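Local coordinates for secreted protein (Streptomyces lividans TK24, PDB 5LXZ) that probably works as a copper metalloradical oxidase of the AA5 (galactose oxidase-like) family, with a copper site that includes tyrosine and histidine ligands, at residues V538-P543 and Y584-T589; V292-T297 and Y318-V323; V107-G112 and Y175-K180; S379-R384 and G398-K403. The protein carries 1 engineered substitution. All coordinates share one frame; numbering follows the deposited sequence. Where two conformers were deposited one is given.

Interaction 1: residues V538-P543 and Y584-T589. With EDO (1,2-ethanediol), chain K.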
loop_
_atom_site.group_PDB
_atom_site.type_symbol
_atom_site.label_atom_id
_atom_site.label_comp_id
_atom_site.label_asym_id
_atom_site.label_seq_id
_atom_site.Cartn_x
_atom_site.Cartn_y
_atom_site.Cartn_z
ATOM N N VAL A 538 -5.228 25.452 -10.623
ATOM C CA VAL A 538 -6.270 24.463 -10.837
ATOM C C VAL A 538 -5.542 23.114 -10.802
ATOM O O VAL A 538 -4.525 22.927 -11.486
ATOM C CB VAL A 538 -6.975 24.671 -12.185
ATOM C CG1 VAL A 538 -8.036 23.610 -12.460
ATOM C CG2 VAL A 538 -7.627 26.062 -12.207
ATOM N N ARG A 539 -6.089 22.179 -10.043
ATOM C CA ARG A 539 -5.492 20.859 -9.884
ATOM C C ARG A 539 -6.536 19.779 -10.121
ATOM O O ARG A 539 -7.653 19.844 -9.583
ATOM C CB ARG A 539 -4.920 20.729 -8.470
ATOM C CG ARG A 539 -3.782 21.653 -8.132
ATOM C CD ARG A 539 -2.556 21.309 -8.958
ATOM N NE ARG A 539 -1.420 22.207 -8.709
ATOM C CZ ARG A 539 -1.115 23.271 -9.448
ATOM N NH1 ARG A 539 -1.865 23.664 -10.459
ATOM N NH2 ARG A 539 -0.046 23.998 -9.121
ATOM N N LEU A 540 -6.139 18.785 -10.906
ATOM C CA LEU A 540 -6.912 17.590 -11.108
ATOM C C LEU A 540 -6.276 16.497 -10.263
ATOM O O LEU A 540 -5.127 16.156 -10.492
ATOM C CB LEU A 540 -6.850 17.259 -12.565
ATOM C CG LEU A 540 -7.971 16.625 -13.246
ATOM C CD1 LEU A 540 -9.310 17.342 -13.057
ATOM C CD2 LEU A 540 -7.640 16.414 -14.733
ATOM N N ILE A 541 -6.974 16.043 -9.230
ATOM C CA ILE A 541 -6.384 15.128 -8.246
ATOM C C ILE A 541 -7.096 13.802 -8.321
ATOM O O ILE A 541 -8.323 13.718 -8.136
ATOM C CB ILE A 541 -6.445 15.703 -6.833
ATOM C CG1 ILE A 541 -5.858 17.111 -6.849
ATOM C CG2 ILE A 541 -5.720 14.753 -5.892
ATOM C CD1 ILE A 541 -5.637 17.720 -5.497
ATOM N N ARG A 542 -6.332 12.758 -8.574
ATOM C CA ARG A 542 -6.898 11.437 -8.673
ATOM C C ARG A 542 -7.225 10.966 -7.250
ATOM O O ARG A 542 -6.416 11.109 -6.372
ATOM C CB ARG A 542 -5.933 10.496 -9.371
ATOM C CG ARG A 542 -6.590 9.215 -9.855
ATOM C CD ARG A 542 -5.660 8.408 -10.754
ATOM N NE ARG A 542 -6.292 7.188 -11.294
ATOM C CZ ARG A 542 -7.042 7.111 -12.403
ATOM N NH1 ARG A 542 -7.297 8.168 -13.195
ATOM N NH2 ARG A 542 -7.465 5.941 -12.790
ATOM N N PRO A 543 -8.413 10.395 -7.004
ATOM C CA PRO A 543 -8.781 9.942 -5.675
ATOM C C PRO A 543 -7.858 8.857 -5.187
ATOM O O PRO A 543 -7.378 8.051 -5.982
ATOM C CB PRO A 543 -10.195 9.387 -5.838
ATOM C CG PRO A 543 -10.460 9.399 -7.242
ATOM C CD PRO A 543 -9.527 10.289 -7.946
ATOM N N TYR A 584 -11.463 12.256 -11.534
ATOM C CA TYR A 584 -10.624 13.129 -10.787
ATOM C C TYR A 584 -11.460 14.152 -10.047
ATOM O O TYR A 584 -12.511 14.582 -10.530
ATOM C CB TYR A 584 -9.710 13.916 -11.696
ATOM C CG TYR A 584 -8.625 13.120 -12.387
ATOM C CD1 TYR A 584 -8.911 12.382 -13.529
ATOM C CD2 TYR A 584 -7.327 13.094 -11.897
ATOM C CE1 TYR A 584 -7.937 11.638 -14.149
ATOM C CE2 TYR A 584 -6.341 12.364 -12.527
ATOM C CZ TYR A 584 -6.638 11.619 -13.633
ATOM O OH TYR A 584 -5.634 10.907 -14.263
ATOM N N MET A 585 -10.945 14.584 -8.896
ATOM C CA MET A 585 -11.394 15.809 -8.238
ATOM C C MET A 585 -10.735 17.008 -8.853
ATOM O O MET A 585 -9.509 17.057 -8.941
ATOM C CB MET A 585 -11.061 15.778 -6.776
ATOM C CG MET A 585 -11.888 14.807 -5.956
ATOM S SD MET A 585 -11.388 14.739 -4.230
ATOM C CE MET A 585 -9.822 13.868 -4.301
ATOM N N MET A 586 -11.504 18.027 -9.264
ATOM C CA MET A 586 -10.911 19.262 -9.702
ATOM C C MET A 586 -11.099 20.315 -8.629
ATOM O O MET A 586 -12.234 20.652 -8.272
ATOM C CB MET A 586 -11.478 19.754 -11.029
ATOM C CG MET A 586 -10.598 20.852 -11.620
ATOM S SD MET A 586 -11.334 21.600 -13.068
ATOM C CE MET A 586 -12.567 22.669 -12.344
ATOM N N PHE A 587 -9.988 20.842 -8.158
ATOM C CA PHE A 587 -9.968 21.905 -7.149
ATOM C C PHE A 587 -9.399 23.170 -7.786
ATOM O O PHE A 587 -8.421 23.127 -8.552
ATOM C CB PHE A 587 -9.036 21.556 -5.983
ATOM C CG PHE A 587 -9.534 20.472 -5.082
ATOM C CD1 PHE A 587 -10.305 20.753 -3.967
ATOM C CD2 PHE A 587 -9.139 19.132 -5.291
ATOM C CE1 PHE A 587 -10.703 19.737 -3.090
ATOM C CE2 PHE A 587 -9.538 18.144 -4.426
ATOM C CZ PHE A 587 -10.266 18.431 -3.318
ATOM N N VAL A 588 -9.958 24.322 -7.413
ATOM C CA VAL A 588 -9.341 25.593 -7.774
ATOM C C VAL A 588 -8.903 26.261 -6.493
ATOM O O VAL A 588 -9.634 26.207 -5.490
ATOM C CB VAL A 588 -10.270 26.477 -8.639
ATOM C CG1 VAL A 588 -10.760 25.660 -9.834
ATOM C CG2 VAL A 588 -11.453 27.058 -7.859
ATOM N N THR A 589 -7.753 26.894 -6.507
ATOM C CA THR A 589 -7.231 27.508 -5.312
ATOM C C THR A 589 -6.917 28.962 -5.614
ATOM O O THR A 589 -6.359 29.278 -6.676
ATOM C CB THR A 589 -5.997 26.727 -4.855
ATOM O OG1 THR A 589 -6.419 25.384 -4.512
ATOM C CG2 THR A 589 -5.377 27.318 -3.657
HETATM C C1 EDO K . -0.497 25.861 -12.960
HETATM O O1 EDO K . -0.081 25.750 -11.599
HETATM C C2 EDO K . -1.913 26.441 -13.124
HETATM O O2 EDO K . -2.963 25.624 -12.535
#
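Two adjacent antiparallel strands of the galactose oxidase-like early set (E-set) domain, an immunoglobulin-like fold, pair here. R539 and F587 form one hydrogen-bonded pair, their N and O atoms exchanging two nearly straight bonds along the C=O axes. The next such pair is uneven: I541 N reaches M585 O at 2.7 Å in the carbonyl plane, at 172°, while M585 N approaches I541 O from above the I541 carbonyl plane, bent to 150°. On the sheet face carrying V538, L540, M586 and V588, L540 crosses Y584 at about a right angle, CG 3.6 Å from Y584 CB and CD2 over one face of the ring near its rim. V538 CG1, anti to the backbone N, meets M586 CG at 3.9 Å. On the other face, the tip of I541, CD1, touches F587 CD2 at 3.8 Å, again at about a right angle. R542 lies obliquely against the Y584 ring, with CB 3.7 Å from CE2. Both polar ends are held from outside the pair: Y584 OH by Q580 O, and R542 NH2 by S581 O. Further out, R539 bends at chi2 (-67°) and turns its end away from 584-589, where NE forms a salt bridge with D416. Its NH1 donates to V538 O at 2.9 Å from well above the carbonyl plane, and a bound ethanediol takes V538 N onto its O2 at 3.0 Å.

Interaction 2: residues V292-T297 and Y318-V323; sequences VRQFPT and YGPDDV. With EDO (1,2-ethanediol), chain M; ACT (acetate ion), chain D.
Van der Waals contact carries most of the meeting between these two loops. Q294 points its carboxamide oxygen tip to tip at a proline ring, OE1 lying 3.4 Å from P320 CD. P296 CB rests on the backbone oxygen of Y318 at 3.4 Å. T297 crosses Y318 obliquely: its OG1 sits at the ring edge, 3.9 Å from CD2, while CG2 lies beside CD2 and CB. That hydroxyl bonds G317 O, just before 318-323. The polar link between the loops runs through a water within bonding distance of Q294 OE1 (2.9 Å) and V323 O (2.8 Å), each a possible acceptor of its protons. Two small molecules, probably from the crystallisation liquor, bind nearby. Ethanediol O2 donates to Q294 O at 2.7 Å and receives a weak bond from R293 NH1, and R293 NH2 binds acetate O at 3.1 Å. The diol's C2 lies over one face of F295, whose CB points away from 318-323 and whose ring meets Y311 edge-to-face and touches W330. An alanine here removes the ring and would probably loosen the packing with Y311 and W330 and weaken the seat of the diol. T297 also touches the copper ligand Y248. Segment 292-297 lies in the crossover between two four-stranded blades and 318-323 joins the second and third strands of the later one, typical of a kelch-type beta-propeller.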
loop_
_atom_site.group_PDB
_atom_site.type_symbol
_atom_site.label_atom_id
_atom_site.label_comp_id
_atom_site.label_asym_id
_atom_site.label_seq_id
_atom_site.Cartn_x
_atom_site.Cartn_y
_atom_site.Cartn_z
ATOM N N VAL A 292 9.802 -12.838 -15.991
ATOM C CA VAL A 292 9.807 -12.716 -14.552
ATOM C C VAL A 292 10.389 -11.386 -14.091
ATOM O O VAL A 292 11.465 -10.979 -14.519
ATOM C CB VAL A 292 10.730 -13.856 -13.988
ATOM C CG1 VAL A 292 11.039 -13.701 -12.518
ATOM C CG2 VAL A 292 10.094 -15.193 -14.239
ATOM N N ARG A 293 9.702 -10.736 -13.143
ATOM C CA ARG A 293 10.352 -9.684 -12.371
ATOM C C ARG A 293 9.747 -9.629 -10.994
ATOM O O ARG A 293 8.559 -9.377 -10.794
ATOM C CB ARG A 293 10.342 -8.328 -13.010
ATOM C CG ARG A 293 11.182 -7.392 -12.158
ATOM C CD ARG A 293 11.720 -6.214 -12.884
ATOM N NE ARG A 293 12.657 -6.483 -13.959
ATOM C CZ ARG A 293 13.966 -6.745 -13.831
ATOM N NH1 ARG A 293 14.557 -6.844 -12.644
ATOM N NH2 ARG A 293 14.695 -6.895 -14.922
ATOM N N GLN A 294 10.627 -9.950 -10.044
ATOM C CA GLN A 294 10.218 -10.157 -8.681
ATOM C C GLN A 294 10.426 -8.938 -7.811
ATOM O O GLN A 294 11.458 -8.258 -7.907
ATOM C CB GLN A 294 10.973 -11.357 -8.106
ATOM C CG GLN A 294 10.511 -11.784 -6.736
ATOM C CD GLN A 294 11.340 -12.908 -6.179
ATOM O OE1 GLN A 294 12.114 -12.720 -5.214
ATOM N NE2 GLN A 294 11.162 -14.074 -6.729
ATOM N N PHE A 295 9.411 -8.688 -6.982
ATOM C CA PHE A 295 9.440 -7.635 -5.980
ATOM C C PHE A 295 8.869 -8.154 -4.663
ATOM O O PHE A 295 8.075 -9.086 -4.673
ATOM C CB PHE A 295 8.552 -6.440 -6.406
ATOM C CG PHE A 295 8.994 -5.731 -7.649
ATOM C CD1 PHE A 295 8.535 -6.131 -8.892
ATOM C CD2 PHE A 295 9.873 -4.658 -7.566
ATOM C CE1 PHE A 295 8.950 -5.486 -10.027
ATOM C CE2 PHE A 295 10.296 -3.996 -8.726
ATOM C CZ PHE A 295 9.786 -4.397 -9.955
ATOM N N PRO A 296 9.185 -7.471 -3.566
ATOM C CA PRO A 296 8.459 -7.709 -2.334
ATOM C C PRO A 296 7.002 -7.310 -2.458
ATOM O O PRO A 296 6.639 -6.756 -3.490
ATOM C CB PRO A 296 9.151 -6.792 -1.317
ATOM C CG PRO A 296 9.872 -5.796 -2.140
ATOM C CD PRO A 296 10.209 -6.421 -3.436
ATOM N N THR A 297 6.222 -7.517 -1.422
ATOM C CA THR A 297 4.785 -7.216 -1.470
ATOM C C THR A 297 4.516 -5.733 -1.401
ATOM O O THR A 297 5.353 -4.941 -0.987
ATOM C CB THR A 297 4.034 -7.917 -0.332
ATOM O OG1 THR A 297 4.449 -7.367 0.925
ATOM C CG2 THR A 297 4.220 -9.403 -0.401
ATOM N N TYR A 318 8.424 -9.217 2.787
ATOM C CA TYR A 318 8.454 -10.569 2.228
ATOM C C TYR A 318 9.404 -10.692 1.052
ATOM O O TYR A 318 9.786 -9.701 0.421
ATOM C CB TYR A 318 7.070 -11.135 1.891
ATOM C CG TYR A 318 6.180 -11.256 3.095
ATOM C CD1 TYR A 318 6.313 -12.343 3.947
ATOM C CD2 TYR A 318 5.217 -10.299 3.395
ATOM C CE1 TYR A 318 5.523 -12.472 5.069
ATOM C CE2 TYR A 318 4.403 -10.430 4.508
ATOM C CZ TYR A 318 4.598 -11.515 5.356
ATOM O OH TYR A 318 3.797 -11.659 6.497
ATOM N N GLY A 319 9.772 -11.916 0.749
ATOM C CA GLY A 319 10.790 -12.185 -0.223
ATOM C C GLY A 319 12.175 -11.907 0.277
ATOM O O GLY A 319 12.387 -11.425 1.407
ATOM N N PRO A 320 13.144 -12.144 -0.569
ATOM C CA PRO A 320 14.551 -12.004 -0.149
ATOM C C PRO A 320 14.986 -10.557 -0.016
ATOM O O PRO A 320 14.323 -9.647 -0.565
ATOM C CB PRO A 320 15.304 -12.675 -1.262
ATOM C CG PRO A 320 14.429 -12.579 -2.421
ATOM C CD PRO A 320 13.010 -12.625 -1.948
ATOM N N ASP A 321 16.114 -10.347 0.634
ATOM C CA ASP A 321 16.627 -8.995 0.825
ATOM C C ASP A 321 17.456 -8.485 -0.330
ATOM O O ASP A 321 17.938 -7.352 -0.271
ATOM C CB ASP A 321 17.408 -8.879 2.131
ATOM C CG ASP A 321 18.631 -9.720 2.155
ATOM O OD1 ASP A 321 19.053 -10.331 1.137
ATOM O OD2 ASP A 321 19.146 -9.855 3.304
ATOM N N ASP A 322 17.598 -9.252 -1.381
ATOM C CA ASP A 322 18.563 -8.934 -2.445
ATOM C C ASP A 322 18.012 -9.062 -3.858
ATOM O O ASP A 322 18.756 -9.103 -4.832
ATOM C CB ASP A 322 19.809 -9.800 -2.264
ATOM C CG ASP A 322 19.565 -11.278 -2.503
ATOM O OD1 ASP A 322 18.419 -11.784 -2.617
ATOM O OD2 ASP A 322 20.587 -11.997 -2.566
ATOM N N VAL A 323 16.683 -9.095 -3.955
ATOM C CA VAL A 323 16.013 -9.090 -5.227
ATOM C C VAL A 323 14.883 -8.093 -5.053
ATOM O O VAL A 323 14.048 -8.235 -4.158
ATOM C CB VAL A 323 15.398 -10.455 -5.590
ATOM C CG1 VAL A 323 14.673 -10.375 -6.908
ATOM C CG2 VAL A 323 16.493 -11.525 -5.605
HETATM C C1 EDO M . 14.254 -5.247 -9.863
HETATM O O1 EDO M . 15.348 -5.812 -9.128
HETATM C C2 EDO M . 13.010 -6.095 -9.632
HETATM O O2 EDO M . 13.231 -7.513 -9.800
HETATM C C ACT D . 18.050 -7.200 -13.555
HETATM O O ACT D . 17.474 -8.018 -14.309
HETATM O OXT ACT D . 18.328 -6.048 -13.952
HETATM C CH3 ACT D . 18.395 -7.618 -12.156
HETATM O O HOH W 1 11.836 -9.994 -4.201
#

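Interaction 3: residues V107-G112 and Y175-K180; sequences VTKAGG and YVEAQK
K109 and E177 cross at about a right angle, and the lysine meets the glutamate through its carbons, not its ammonium. K109 CB sits 3.6 Å from E177 CG, and K109 CD passes at the same distance from E177 OE2. The lysine chain, extended beyond CG, then runs on past the carboxylate to put NZ 2.9 Å from Q179 O, with the ammonium well above that carbonyl's plane. NZ stays 4.8 Å from E177 OE2, too far for a salt bridge. E177 is extended as well, with CG anti to the backbone N, and offers OE1 to Y175: the phenol OH donates at 2.6 Å to the anti lone pair, and OE1 lies in the ring plane. Y175 CG is also anti to the backbone N (chi1 175°), which brings the ring obliquely against the glycines, CE1 being 3.5 Å from G112 N. A CB at G111 would clash with both V176 O and Y175 OH. In the backbone G112 and V176 exchange two bonds, and A178 N donates to A110 O at 2.8 Å, joining the ends of strands 111-118 and 164-177 in the GlxA beta barrel domain. An alanine at K109 has no ammonium for Q179 O and no chain across E177, which would probably loosen 178-180 and leave the glutamate less well packed. OE1 also accepts from D106 N, K217 NZ bonds Y175 OH, and K217 and K145 form long, weak ion pairs with the carboxylate, so E177 is likely to stay ionised and to polarise the Y175 hydroxyl.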
loop_
_atom_site.group_PDB
_atom_site.type_symbol
_atom_site.label_atom_id
_atom_site.label_comp_id
_atom_site.label_asym_id
_atom_site.label_seq_id
_atom_site.Cartn_x
_atom_site.Cartn_y
_atom_site.Cartn_z
ATOM N N VAL A 107 6.313 -18.100 22.579
ATOM C CA VAL A 107 6.136 -16.702 22.149
ATOM C C VAL A 107 7.378 -15.851 22.272
ATOM O O VAL A 107 7.411 -14.764 21.726
ATOM C CB VAL A 107 4.965 -15.987 22.898
ATOM C CG1 VAL A 107 3.659 -16.664 22.564
ATOM C CG2 VAL A 107 5.222 -15.897 24.400
ATOM N N THR A 108 8.373 -16.304 23.023
ATOM C CA THR A 108 9.622 -15.572 23.191
ATOM C C THR A 108 10.681 -15.996 22.168
ATOM O O THR A 108 11.749 -15.424 22.144
ATOM C CB THR A 108 10.243 -15.809 24.597
ATOM O OG1 THR A 108 10.591 -17.196 24.742
ATOM C CG2 THR A 108 9.252 -15.420 25.717
ATOM N N LYS A 109 10.392 -17.013 21.366
ATOM C CA LYS A 109 11.378 -17.541 20.393
ATOM C C LYS A 109 10.924 -17.288 18.955
ATOM O O LYS A 109 9.815 -17.556 18.589
ATOM C CB LYS A 109 11.602 -19.046 20.592
ATOM C CG LYS A 109 12.287 -19.340 21.931
ATOM C CD LYS A 109 12.384 -20.826 22.200
ATOM C CE LYS A 109 13.187 -21.017 23.491
ATOM N NZ LYS A 109 13.556 -22.455 23.619
ATOM N N ALA A 110 11.872 -16.817 18.162
ATOM C CA ALA A 110 11.604 -16.608 16.722
ATOM C C ALA A 110 11.171 -17.887 16.068
ATOM O O ALA A 110 11.670 -18.957 16.370
ATOM C CB ALA A 110 12.856 -16.085 16.078
ATOM N N GLY A 111 10.245 -17.801 15.125
ATOM C CA GLY A 111 9.812 -18.983 14.397
ATOM C C GLY A 111 8.743 -18.697 13.389
ATOM O O GLY A 111 8.356 -17.568 13.190
ATOM N N GLY A 112 8.305 -19.743 12.726
ATOM C CA GLY A 112 7.333 -19.661 11.678
ATOM C C GLY A 112 7.367 -20.868 10.780
ATOM O O GLY A 112 8.020 -21.863 11.114
ATOM N N TYR A 175 6.460 -26.069 11.153
ATOM C CA TYR A 175 6.826 -25.010 12.054
ATOM C C TYR A 175 8.263 -25.244 12.530
ATOM O O TYR A 175 8.621 -26.363 12.953
ATOM C CB TYR A 175 5.836 -24.922 13.239
ATOM C CG TYR A 175 6.236 -23.912 14.262
ATOM C CD1 TYR A 175 6.040 -22.528 14.038
ATOM C CD2 TYR A 175 6.856 -24.286 15.449
ATOM C CE1 TYR A 175 6.419 -21.591 14.957
ATOM C CE2 TYR A 175 7.251 -23.334 16.387
ATOM C CZ TYR A 175 7.036 -21.994 16.143
ATOM O OH TYR A 175 7.439 -21.063 17.028
ATOM N N VAL A 176 9.060 -24.191 12.497
ATOM C CA VAL A 176 10.385 -24.178 13.040
ATOM C C VAL A 176 10.558 -23.034 14.013
ATOM O O VAL A 176 9.859 -22.028 13.940
ATOM C CB VAL A 176 11.487 -24.162 11.956
ATOM C CG1 VAL A 176 11.335 -25.357 11.047
ATOM C CG2 VAL A 176 11.467 -22.854 11.176
ATOM N N GLU A 177 11.472 -23.196 14.960
ATOM C CA GLU A 177 11.683 -22.228 16.008
ATOM C C GLU A 177 13.144 -22.118 16.378
ATOM O O GLU A 177 13.854 -23.135 16.387
ATOM C CB GLU A 177 10.878 -22.698 17.211
ATOM C CG GLU A 177 10.747 -21.730 18.357
ATOM C CD GLU A 177 9.725 -22.250 19.352
ATOM O OE1 GLU A 177 8.530 -22.002 19.151
ATOM O OE2 GLU A 177 10.147 -22.910 20.333
ATOM N N ALA A 178 13.577 -20.940 16.771
ATOM C CA ALA A 178 14.941 -20.756 17.277
ATOM C C ALA A 178 15.121 -21.562 18.570
ATOM O O ALA A 178 14.185 -21.759 19.306
ATOM C CB ALA A 178 15.222 -19.302 17.550
ATOM N N GLN A 179 16.344 -21.993 18.804
ATOM C CA GLN A 179 16.666 -22.728 20.047
ATOM C C GLN A 179 16.615 -21.833 21.273
ATOM O O GLN A 179 16.212 -22.279 22.358
ATOM C CB GLN A 179 18.042 -23.374 19.894
ATOM C CG GLN A 179 18.070 -24.388 18.749
ATOM C CD GLN A 179 19.466 -24.736 18.273
ATOM O OE1 GLN A 179 19.993 -25.778 18.647
ATOM N NE2 GLN A 179 20.061 -23.876 17.433
ATOM N N LYS A 180 16.996 -20.578 21.112
ATOM C CA LYS A 180 17.076 -19.609 22.206
ATOM C C LYS A 180 16.119 -18.445 22.013
ATOM O O LYS A 180 15.819 -18.053 20.890
ATOM C CB LYS A 180 18.488 -19.050 22.314
ATOM C CG LYS A 180 19.557 -20.083 22.614
ATOM C CD LYS A 180 20.876 -19.402 22.947
ATOM C CE LYS A 180 22.046 -20.363 22.949
ATOM N NZ LYS A 180 23.251 -19.712 23.534
HETATM O O HOH W 2 14.410 -16.245 19.317
#

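Interaction 4: residues S379-R384 and G398-K403; sequences SSEKTR and GPSLEK
T383 holds chi1 at 66°, which places OG1 between the backbone N and the carbonyl carbon and aims it at 398-403. There it donates to P399 O at 2.7 Å, from 28° above the carbonyl plane. The same hydroxyl fills the space beside G398, where a CB would run into it. E381 CB lies against K403 O at 3.5 Å, and the similarly crowded chi1 (70°) sends its extended chain and carboxylate along the backbone of 400-402. Two backbone bonds hold the segments together. L401 N reaches E381 O at 2.8 Å in the carbonyl plane, whereas G398 N comes to T383 O at 2.8 Å from far above it. Waters stitch the solvent side. One donates to E381 OE2 at 2.7 Å and pairs with S400 OG; a second donates to both E381 OE2 and L401 O; a third accepts from T383 N and donates to G398 O at 2.7 Å. Upstream of the pairing, S380 OG accepts from K382 N in an ST turn, 3.5 Å above one face of the R384 guanidinium, and is itself bonded to D345. K382 NZ forms a salt bridge with D397. Outside the two segments, T383, P399 and L401 all touch F448 of the following sheet. Strand 383-387 is the third of a four-stranded blade, and 398-403 leaves its outermost strand, 395-397, for the next blade: the crossover typical of a beta-propeller.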
loop_
_atom_site.group_PDB
_atom_site.type_symbol
_atom_site.label_atom_id
_atom_site.label_comp_id
_atom_site.label_asym_id
_atom_site.label_seq_id
_atom_site.Cartn_x
_atom_site.Cartn_y
_atom_site.Cartn_z
ATOM N N SER A 379 14.176 2.417 12.253
ATOM C CA SER A 379 13.201 3.275 11.572
ATOM C C SER A 379 13.844 4.553 11.092
ATOM O O SER A 379 14.791 5.061 11.697
ATOM C CB SER A 379 11.955 3.497 12.407
ATOM O OG SER A 379 12.254 4.267 13.562
ATOM N N SER A 380 13.359 5.067 9.945
ATOM C CA SER A 380 13.957 6.187 9.243
ATOM C C SER A 380 13.212 7.491 9.505
ATOM O O SER A 380 11.981 7.525 9.448
ATOM C CB SER A 380 13.919 5.944 7.734
ATOM O OG SER A 380 14.496 7.009 7.031
ATOM N N GLU A 381 13.936 8.560 9.781
ATOM C CA GLU A 381 13.358 9.871 9.840
ATOM C C GLU A 381 13.480 10.641 8.518
ATOM O O GLU A 381 13.100 11.808 8.436
ATOM C CB GLU A 381 13.969 10.686 11.002
ATOM C CG GLU A 381 15.404 11.063 10.761
ATOM C CD GLU A 381 16.031 11.717 11.990
ATOM O OE1 GLU A 381 15.759 11.291 13.134
ATOM O OE2 GLU A 381 16.767 12.670 11.745
ATOM N N LYS A 382 13.996 10.013 7.465
ATOM C CA LYS A 382 14.294 10.721 6.245
ATOM C C LYS A 382 13.167 10.751 5.245
ATOM O O LYS A 382 12.335 9.808 5.158
ATOM C CB LYS A 382 15.560 10.174 5.590
ATOM C CG LYS A 382 16.762 10.493 6.480
ATOM C CD LYS A 382 18.085 10.093 5.876
ATOM C CE LYS A 382 19.222 10.758 6.680
ATOM N NZ LYS A 382 20.455 10.744 5.874
ATOM N N THR A 383 13.191 11.817 4.464
ATOM C CA THR A 383 12.555 11.843 3.167
ATOM C C THR A 383 13.603 11.785 2.101
ATOM O O THR A 383 14.709 12.321 2.256
ATOM C CB THR A 383 11.614 13.041 2.928
ATOM O OG1 THR A 383 12.345 14.247 2.913
ATOM C CG2 THR A 383 10.552 13.076 3.984
ATOM N N ARG A 384 13.273 11.129 0.995
ATOM C CA ARG A 384 14.212 10.982 -0.122
ATOM C C ARG A 384 13.446 11.327 -1.379
ATOM O O ARG A 384 12.382 10.764 -1.588
ATOM C CB ARG A 384 14.816 9.595 -0.174
ATOM C CG ARG A 384 15.409 9.090 1.143
ATOM C CD ARG A 384 14.367 8.577 2.131
ATOM N NE ARG A 384 14.709 7.280 2.703
ATOM C CZ ARG A 384 13.859 6.564 3.413
ATOM N NH1 ARG A 384 12.686 7.074 3.751
ATOM N NH2 ARG A 384 14.159 5.318 3.782
ATOM N N GLY A 398 15.448 14.851 1.348
ATOM C CA GLY A 398 14.602 16.019 1.598
ATOM C C GLY A 398 14.647 16.358 3.079
ATOM O O GLY A 398 15.538 15.923 3.830
ATOM N N PRO A 399 13.675 17.141 3.540
ATOM C CA PRO A 399 13.637 17.461 4.955
ATOM C C PRO A 399 13.354 16.246 5.810
ATOM O O PRO A 399 12.606 15.325 5.402
ATOM C CB PRO A 399 12.478 18.481 5.052
ATOM C CG PRO A 399 11.584 18.099 3.934
ATOM C CD PRO A 399 12.475 17.639 2.823
ATOM N N SER A 400 13.894 16.243 7.016
ATOM C CA SER A 400 13.673 15.145 7.925
ATOM C C SER A 400 12.522 15.331 8.890
ATOM O O SER A 400 12.176 16.460 9.245
ATOM C CB SER A 400 14.927 14.848 8.728
ATOM O OG SER A 400 15.940 14.411 7.850
ATOM N N LEU A 401 11.965 14.210 9.321
ATOM C CA LEU A 401 11.063 14.132 10.443
ATOM C C LEU A 401 11.885 14.233 11.724
ATOM O O LEU A 401 13.128 14.166 11.684
ATOM C CB LEU A 401 10.322 12.805 10.409
ATOM C CG LEU A 401 9.536 12.538 9.128
ATOM C CD1 LEU A 401 9.143 11.076 9.025
ATOM C CD2 LEU A 401 8.315 13.427 9.044
ATOM N N GLU A 402 11.218 14.372 12.848
ATOM C CA GLU A 402 11.912 14.413 14.143
ATOM C C GLU A 402 12.375 13.025 14.572
ATOM O O GLU A 402 13.454 12.903 15.135
ATOM C CB GLU A 402 11.059 15.076 15.243
ATOM C CG GLU A 402 11.736 15.109 16.618
ATOM C CD GLU A 402 10.839 15.459 17.787
ATOM O OE1 GLU A 402 9.619 15.551 17.638
ATOM O OE2 GLU A 402 11.401 15.661 18.908
ATOM N N LYS A 403 11.585 11.990 14.320
ATOM C CA LYS A 403 11.822 10.654 14.823
ATOM C C LYS A 403 11.735 9.694 13.661
ATOM O O LYS A 403 11.050 9.975 12.707
ATOM C CB LYS A 403 10.717 10.283 15.818
ATOM C CG LYS A 403 10.751 11.153 17.067
ATOM C CD LYS A 403 9.537 10.900 17.917
ATOM C CE LYS A 403 9.554 11.855 19.099
ATOM N NZ LYS A 403 8.486 11.534 20.060
HETATM O O HOH W 3 17.898 13.097 9.321
HETATM O O HOH W 4 15.480 15.229 12.526
HETATM O O HOH W 5 15.591 13.582 5.198
#

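Interaction 1 is the most completely buried: every touching residue is covered, and regular strand pairing is backed by apolar side chains on both sheet faces. Interaction 3 is also antiparallel pairing, but at the ends of two strands in the barrel domain, where a lysine, a glutamate and a tyrosine add polar contacts beside a smaller apolar part; its centre lies about 50 Å from that of interaction 1, across the centre of the chain. Interactions 2 and 4, about 25 Å apart between centres, both involve propeller crossovers and are partly buried. Interaction 2 relies on packing and a bridging water, whereas interaction 4 adds direct backbone and hydroxyl bonds to its waters.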